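Long-range contacts in RTX toxin RtxA (Vibrio vulnificus MO6-24/O, PDB 6IMP), which is a virulence toxin whose alpha/beta hydrolase domain probably acts as a hydrolytic effector: residues Ile173-Ser178 and Leu202-Met207; Gly180-Ala185 and Phe237-Asn242. One frame throughout, in Å; residues are numbered along the deposited sequence.

How the contacts relate
Of the elements joined here, strand 172-177 comes first along the chain, turns at Ser178 into helix 180-192, and is followed by strand 200-204. Contact 1 closes this beta-alpha-beta unit by pairing Ile173-Ser178 with Leu202-Met207, its two parallel strands lying side by side in the central sheet. Contact 2 begins within the same unit, on the first turns of the helix, and closes a longer loop that runs past strand 200-204 and helices 210-216 and 224-232 to Phe237-Asn242. The two loops therefore cross. Their centres lie about 9 Å apart, and they touch where Met207 of contact 1 packs on Pro182 and Val239 of contact 2, tying sheet, helix and later segment together.

Contact 1: Ile173-Ser178 and Leu202-Met207; sequences IIHGYS and LLDRPM
His175 and Asp204 carry CG anti to the backbone N (chi1 -172° and 176°), as do Leu202 and Tyr177, which sets each CG beside its carbonyl carbon; the four side chains share one face of the parallel strand pair. Leu202 runs beside His175 and lays CD2 over the centre of the imidazole, 3.6 Å from its centroid, a CH-pi contact. At the ring edge His175 NE2 gives a nearly straight hydrogen bond to Asp204 OD2 (2.6 Å), almost in the imidazole plane and on the anti side, tilted out of the carboxylate plane. Arg205 grips that carboxylate side-on: NE binds OD1 of Asp204 at 2.7 Å in a salt bridge, while NH2, the second donor to OD2, comes from the face opposite His175 NE2. Tyr177 CE1 sits over the guanidinium of Arg205, its ring tilted 40° to that plane. Backbone bonds join the strands, from Leu202 N to Ile174 O (2.7 Å) through Ser178 N to Asp204 O (3.0 Å). Ser178, in a GxSxG sequence resembling a nucleophile elbow, hydrogen-bonds His288 NE2 through OG, and Tyr177 OH hydrogen-bonds the His288 carbonyl O. Strands 101-105 and 252-256 flank the pair, and helix 291-302 covers the His175 and Leu202 face.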
loop_
_atom_site.group_PDB
_atom_site.type_symbol
_atom_site.label_atom_id
_atom_site.label_comp_id
_atom_site.label_asym_id
_atom_site.label_seq_id
_atom_site.Cartn_x
_atom_site.Cartn_y
_atom_site.Cartn_z
ATOM N N ILE A 173 0.751 12.223 2.967
ATOM C CA ILE A 173 1.549 11.102 3.480
ATOM C C ILE A 173 1.204 9.792 2.781
ATOM O O ILE A 173 0.126 9.633 2.172
ATOM C CB ILE A 173 1.416 10.919 5.010
ATOM C CG1 ILE A 173 -0.062 10.881 5.425
ATOM C CG2 ILE A 173 2.176 12.021 5.724
ATOM C CD1 ILE A 173 -0.302 10.374 6.830
ATOM N N ILE A 174 2.140 8.858 2.873
ATOM C CA ILE A 174 1.999 7.580 2.208
ATOM C C ILE A 174 1.822 6.542 3.287
ATOM O O ILE A 174 2.728 6.282 4.074
ATOM C CB ILE A 174 3.195 7.264 1.276
ATOM C CG1 ILE A 174 3.396 8.420 0.282
ATOM C CG2 ILE A 174 2.927 5.992 0.489
ATOM C CD1 ILE A 174 4.692 8.374 -0.505
ATOM N N HIS A 175 0.602 6.040 3.382
ATOM C CA HIS A 175 0.270 4.958 4.286
ATOM C C HIS A 175 0.452 3.675 3.511
ATOM O O HIS A 175 -0.387 3.308 2.688
ATOM C CB HIS A 175 -1.180 5.089 4.772
ATOM C CG HIS A 175 -1.550 4.120 5.856
ATOM N ND1 HIS A 175 -2.574 4.360 6.746
ATOM C CD2 HIS A 175 -1.030 2.919 6.200
ATOM C CE1 HIS A 175 -2.671 3.351 7.588
ATOM N NE2 HIS A 175 -1.748 2.461 7.277
ATOM N N GLY A 176 1.574 3.017 3.747
ATOM C CA GLY A 176 1.876 1.742 3.092
ATOM C C GLY A 176 1.654 0.582 4.037
ATOM O O GLY A 176 2.487 0.321 4.911
ATOM N N TYR A 177 0.517 -0.089 3.890
ATOM C CA TYR A 177 0.201 -1.260 4.711
ATOM C C TYR A 177 0.929 -2.401 4.014
ATOM O O TYR A 177 0.984 -2.448 2.788
ATOM C CB TYR A 177 -1.321 -1.367 4.926
ATOM C CG TYR A 177 -1.825 -2.686 5.516
ATOM C CD1 TYR A 177 -1.437 -3.109 6.792
ATOM C CD2 TYR A 177 -2.765 -3.445 4.846
ATOM C CE1 TYR A 177 -1.894 -4.303 7.318
ATOM C CE2 TYR A 177 -3.237 -4.629 5.378
ATOM C CZ TYR A 177 -2.794 -5.051 6.612
ATOM O OH TYR A 177 -3.277 -6.221 7.137
ATOM N N SER A 178 1.525 -3.296 4.805
ATOM C CA SER A 178 1.851 -4.679 4.430
ATOM C C SER A 178 2.711 -4.669 3.149
ATOM O O SER A 178 3.710 -3.949 3.119
ATOM C CB SER A 178 0.561 -5.494 4.284
ATOM O OG SER A 178 0.833 -6.875 4.367
ATOM N N LEU A 202 4.434 6.477 6.206
ATOM C CA LEU A 202 4.112 5.465 7.219
ATOM C C LEU A 202 4.233 4.073 6.633
ATOM O O LEU A 202 3.433 3.682 5.788
ATOM C CB LEU A 202 2.691 5.661 7.777
ATOM C CG LEU A 202 2.069 4.450 8.487
ATOM C CD1 LEU A 202 2.891 4.050 9.699
ATOM C CD2 LEU A 202 0.631 4.707 8.878
ATOM N N LEU A 203 5.210 3.321 7.122
ATOM C CA LEU A 203 5.275 1.882 6.892
ATOM C C LEU A 203 4.401 1.151 7.919
ATOM O O LEU A 203 4.848 0.831 9.021
ATOM C CB LEU A 203 6.728 1.392 6.981
ATOM C CG LEU A 203 7.734 2.010 5.985
ATOM C CD1 LEU A 203 9.169 1.644 6.346
ATOM C CD2 LEU A 203 7.435 1.601 4.549
ATOM N N ASP A 204 3.145 0.917 7.555
ATOM C CA ASP A 204 2.163 0.290 8.454
ATOM C C ASP A 204 2.293 -1.224 8.371
ATOM O O ASP A 204 1.860 -1.821 7.402
ATOM C CB ASP A 204 0.727 0.733 8.066
ATOM C CG ASP A 204 -0.373 0.052 8.907
ATOM O OD1 ASP A 204 -0.041 -0.599 9.932
ATOM O OD2 ASP A 204 -1.578 0.178 8.547
ATOM N N ARG A 205 2.865 -1.841 9.399
ATOM C CA ARG A 205 2.958 -3.313 9.466
ATOM C C ARG A 205 3.528 -3.872 8.154
ATOM O O ARG A 205 2.929 -4.757 7.537
ATOM C CB ARG A 205 1.584 -3.936 9.746
ATOM C CG ARG A 205 0.952 -3.498 11.059
ATOM C CD ARG A 205 -0.539 -3.841 11.120
ATOM N NE ARG A 205 -1.368 -2.857 10.421
ATOM C CZ ARG A 205 -2.676 -2.981 10.180
ATOM N NH1 ARG A 205 -3.344 -4.045 10.601
ATOM N NH2 ARG A 205 -3.315 -2.040 9.491
ATOM N N PRO A 206 4.682 -3.341 7.718
ATOM C CA PRO A 206 5.242 -3.609 6.412
ATOM C C PRO A 206 5.579 -5.059 6.138
ATOM O O PRO A 206 5.815 -5.843 7.060
ATOM C CB PRO A 206 6.549 -2.822 6.444
ATOM C CG PRO A 206 6.936 -2.880 7.864
ATOM C CD PRO A 206 5.638 -2.585 8.535
ATOM N N MET A 207 5.683 -5.359 4.845
ATOM C CA MET A 207 6.406 -6.523 4.345
ATOM C C MET A 207 7.821 -6.037 4.129
ATOM O O MET A 207 8.034 -5.161 3.300
ATOM C CB MET A 207 5.815 -6.943 3.004
ATOM C CG MET A 207 6.725 -7.792 2.144
ATOM S SD MET A 207 6.004 -8.086 0.527
ATOM C CE MET A 207 4.650 -9.184 0.933
#

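Contact 2: Gly180-Ala185 and Phe237-Asn242; sequences GGPIAA and FSVEKN
Pro182 lays the CB-CG side of its ring against Phe237, CB meeting the carbonyl O of Phe237 at 3.2 Å and CG its CB at 3.7 Å. The proline and phenylalanine side chains slant across one another. Phe237 has CG anti to its carbonyl carbon (chi1 -56°), and the ring beyond runs beside Ile183, pointing the same way; CG1 of Ile183 comes to the ring edge at CE1, 4.2 Å away. Two residues on, Val239 CG2 approaches the backbone of Pro182, 4.0 Å from CA, while its side chain stands at about a right angle to the proline ring. Asn242 closes the other end: its CB touches the CB of Ala185 at 3.9 Å, and its ND2 gives a weak, bent hydrogen bond to Pro182 O (3.0 Å, 130° at the hydrogen). The stronger partner of that nitrogen is Tyr151 OH. Within the later segment, Ser238 N-caps the short, weakly bonded helix, its OG accepting from Lys241 N at 3.1 Å. Helix 147-164 packs against Ile183, and Leu268 of helix 260-274 against Val239. A short helix thus packs beside the first turn and a half of helix 180-192, through apolar contacts and one amide. Gly180 closes the GxSxG pattern at the start of that helix, consistent with the helix that follows the nucleophile elbow and packs against the central sheet in the alpha/beta hydrolase fold.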
loop_
_atom_site.group_PDB
_atom_site.type_symbol
_atom_site.label_atom_id
_atom_site.label_comp_id
_atom_site.label_asym_id
_atom_site.label_seq_id
_atom_site.Cartn_x
_atom_site.Cartn_y
_atom_site.Cartn_z
ATOM N N GLY A 180 2.001 -3.091 0.615
ATOM C CA GLY A 180 2.013 -1.633 0.443
ATOM C C GLY A 180 3.233 -0.962 1.062
ATOM O O GLY A 180 3.732 0.030 0.542
ATOM N N GLY A 181 3.722 -1.519 2.165
ATOM C CA GLY A 181 4.973 -1.061 2.802
ATOM C C GLY A 181 6.123 -0.745 1.849
ATOM O O GLY A 181 6.460 0.416 1.663
ATOM N N PRO A 182 6.735 -1.781 1.247
ATOM C CA PRO A 182 7.820 -1.604 0.274
ATOM C C PRO A 182 7.406 -0.815 -0.976
ATOM O O PRO A 182 8.220 -0.088 -1.546
ATOM C CB PRO A 182 8.181 -3.042 -0.113
ATOM C CG PRO A 182 6.957 -3.838 0.195
ATOM C CD PRO A 182 6.372 -3.199 1.405
ATOM N N ILE A 183 6.156 -0.960 -1.406
ATOM C CA ILE A 183 5.677 -0.182 -2.547
ATOM C C ILE A 183 5.707 1.303 -2.207
ATOM O O ILE A 183 6.208 2.125 -2.979
ATOM C CB ILE A 183 4.251 -0.565 -2.961
ATOM C CG1 ILE A 183 4.217 -2.014 -3.447
ATOM C CG2 ILE A 183 3.774 0.359 -4.071
ATOM C CD1 ILE A 183 2.825 -2.610 -3.499
ATOM N N ALA A 184 5.131 1.626 -1.056
ATOM C CA ALA A 184 5.112 2.986 -0.550
ATOM C C ALA A 184 6.534 3.550 -0.464
ATOM O O ALA A 184 6.769 4.724 -0.748
ATOM C CB ALA A 184 4.437 3.018 0.808
ATOM N N ALA A 185 7.482 2.703 -0.086
ATOM C CA ALA A 185 8.877 3.119 -0.028
ATOM C C ALA A 185 9.371 3.561 -1.396
ATOM O O ALA A 185 9.960 4.623 -1.505
ATOM C CB ALA A 185 9.764 2.015 0.538
ATOM N N PHE A 237 10.292 -6.420 -3.485
ATOM C CA PHE A 237 9.580 -5.711 -2.422
ATOM C C PHE A 237 10.418 -5.599 -1.141
ATOM O O PHE A 237 9.890 -5.751 -0.035
ATOM C CB PHE A 237 8.250 -6.407 -2.087
ATOM C CG PHE A 237 7.322 -6.583 -3.257
ATOM C CD1 PHE A 237 6.543 -5.525 -3.711
ATOM C CD2 PHE A 237 7.154 -7.829 -3.840
ATOM C CE1 PHE A 237 5.658 -5.696 -4.763
ATOM C CE2 PHE A 237 6.267 -8.011 -4.889
ATOM C CZ PHE A 237 5.507 -6.946 -5.344
ATOM N N SER A 238 11.718 -5.340 -1.290
ATOM C CA SER A 238 12.567 -5.030 -0.138
ATOM C C SER A 238 12.407 -3.553 0.230
ATOM O O SER A 238 12.639 -2.673 -0.604
ATOM C CB SER A 238 14.033 -5.348 -0.437
ATOM O OG SER A 238 14.893 -4.752 0.526
ATOM N N VAL A 239 11.990 -3.292 1.474
ATOM C CA VAL A 239 11.823 -1.912 1.976
ATOM C C VAL A 239 13.153 -1.159 1.922
ATOM O O VAL A 239 13.221 -0.027 1.444
ATOM C CB VAL A 239 11.312 -1.893 3.439
ATOM C CG1 VAL A 239 11.325 -0.478 4.006
ATOM C CG2 VAL A 239 9.914 -2.476 3.530
ATOM N N GLU A 240 14.181 -1.805 2.473
ATOM C CA GLU A 240 15.575 -1.339 2.434
ATOM C C GLU A 240 16.002 -0.915 1.022
ATOM O O GLU A 240 16.380 0.249 0.795
ATOM C CB GLU A 240 16.496 -2.463 2.940
ATOM C CG GLU A 240 17.659 -2.012 3.815
ATOM C CD GLU A 240 18.356 -3.180 4.504
ATOM O OE1 GLU A 240 17.671 -4.176 4.842
ATOM O OE2 GLU A 240 19.588 -3.101 4.713
ATOM N N LYS A 241 15.903 -1.859 0.083
ATOM C CA LYS A 241 16.298 -1.644 -1.314
ATOM C C LYS A 241 15.496 -0.510 -1.958
ATOM O O LYS A 241 16.066 0.384 -2.591
ATOM C CB LYS A 241 16.118 -2.940 -2.111
ATOM C CG LYS A 241 16.534 -2.876 -3.580
ATOM C CD LYS A 241 16.761 -4.282 -4.141
ATOM C CE LYS A 241 16.350 -4.414 -5.599
ATOM N NZ LYS A 241 17.158 -3.541 -6.494
ATOM N N ASN A 242 14.180 -0.535 -1.760
ATOM C CA ASN A 242 13.295 0.491 -2.304
ATOM C C ASN A 242 13.476 1.876 -1.627
ATOM O O ASN A 242 12.955 2.883 -2.120
ATOM C CB ASN A 242 11.829 0.060 -2.161
ATOM C CG ASN A 242 11.478 -1.166 -2.990
ATOM O OD1 ASN A 242 12.288 -2.083 -3.178
ATOM N ND2 ASN A 242 10.234 -1.212 -3.442
#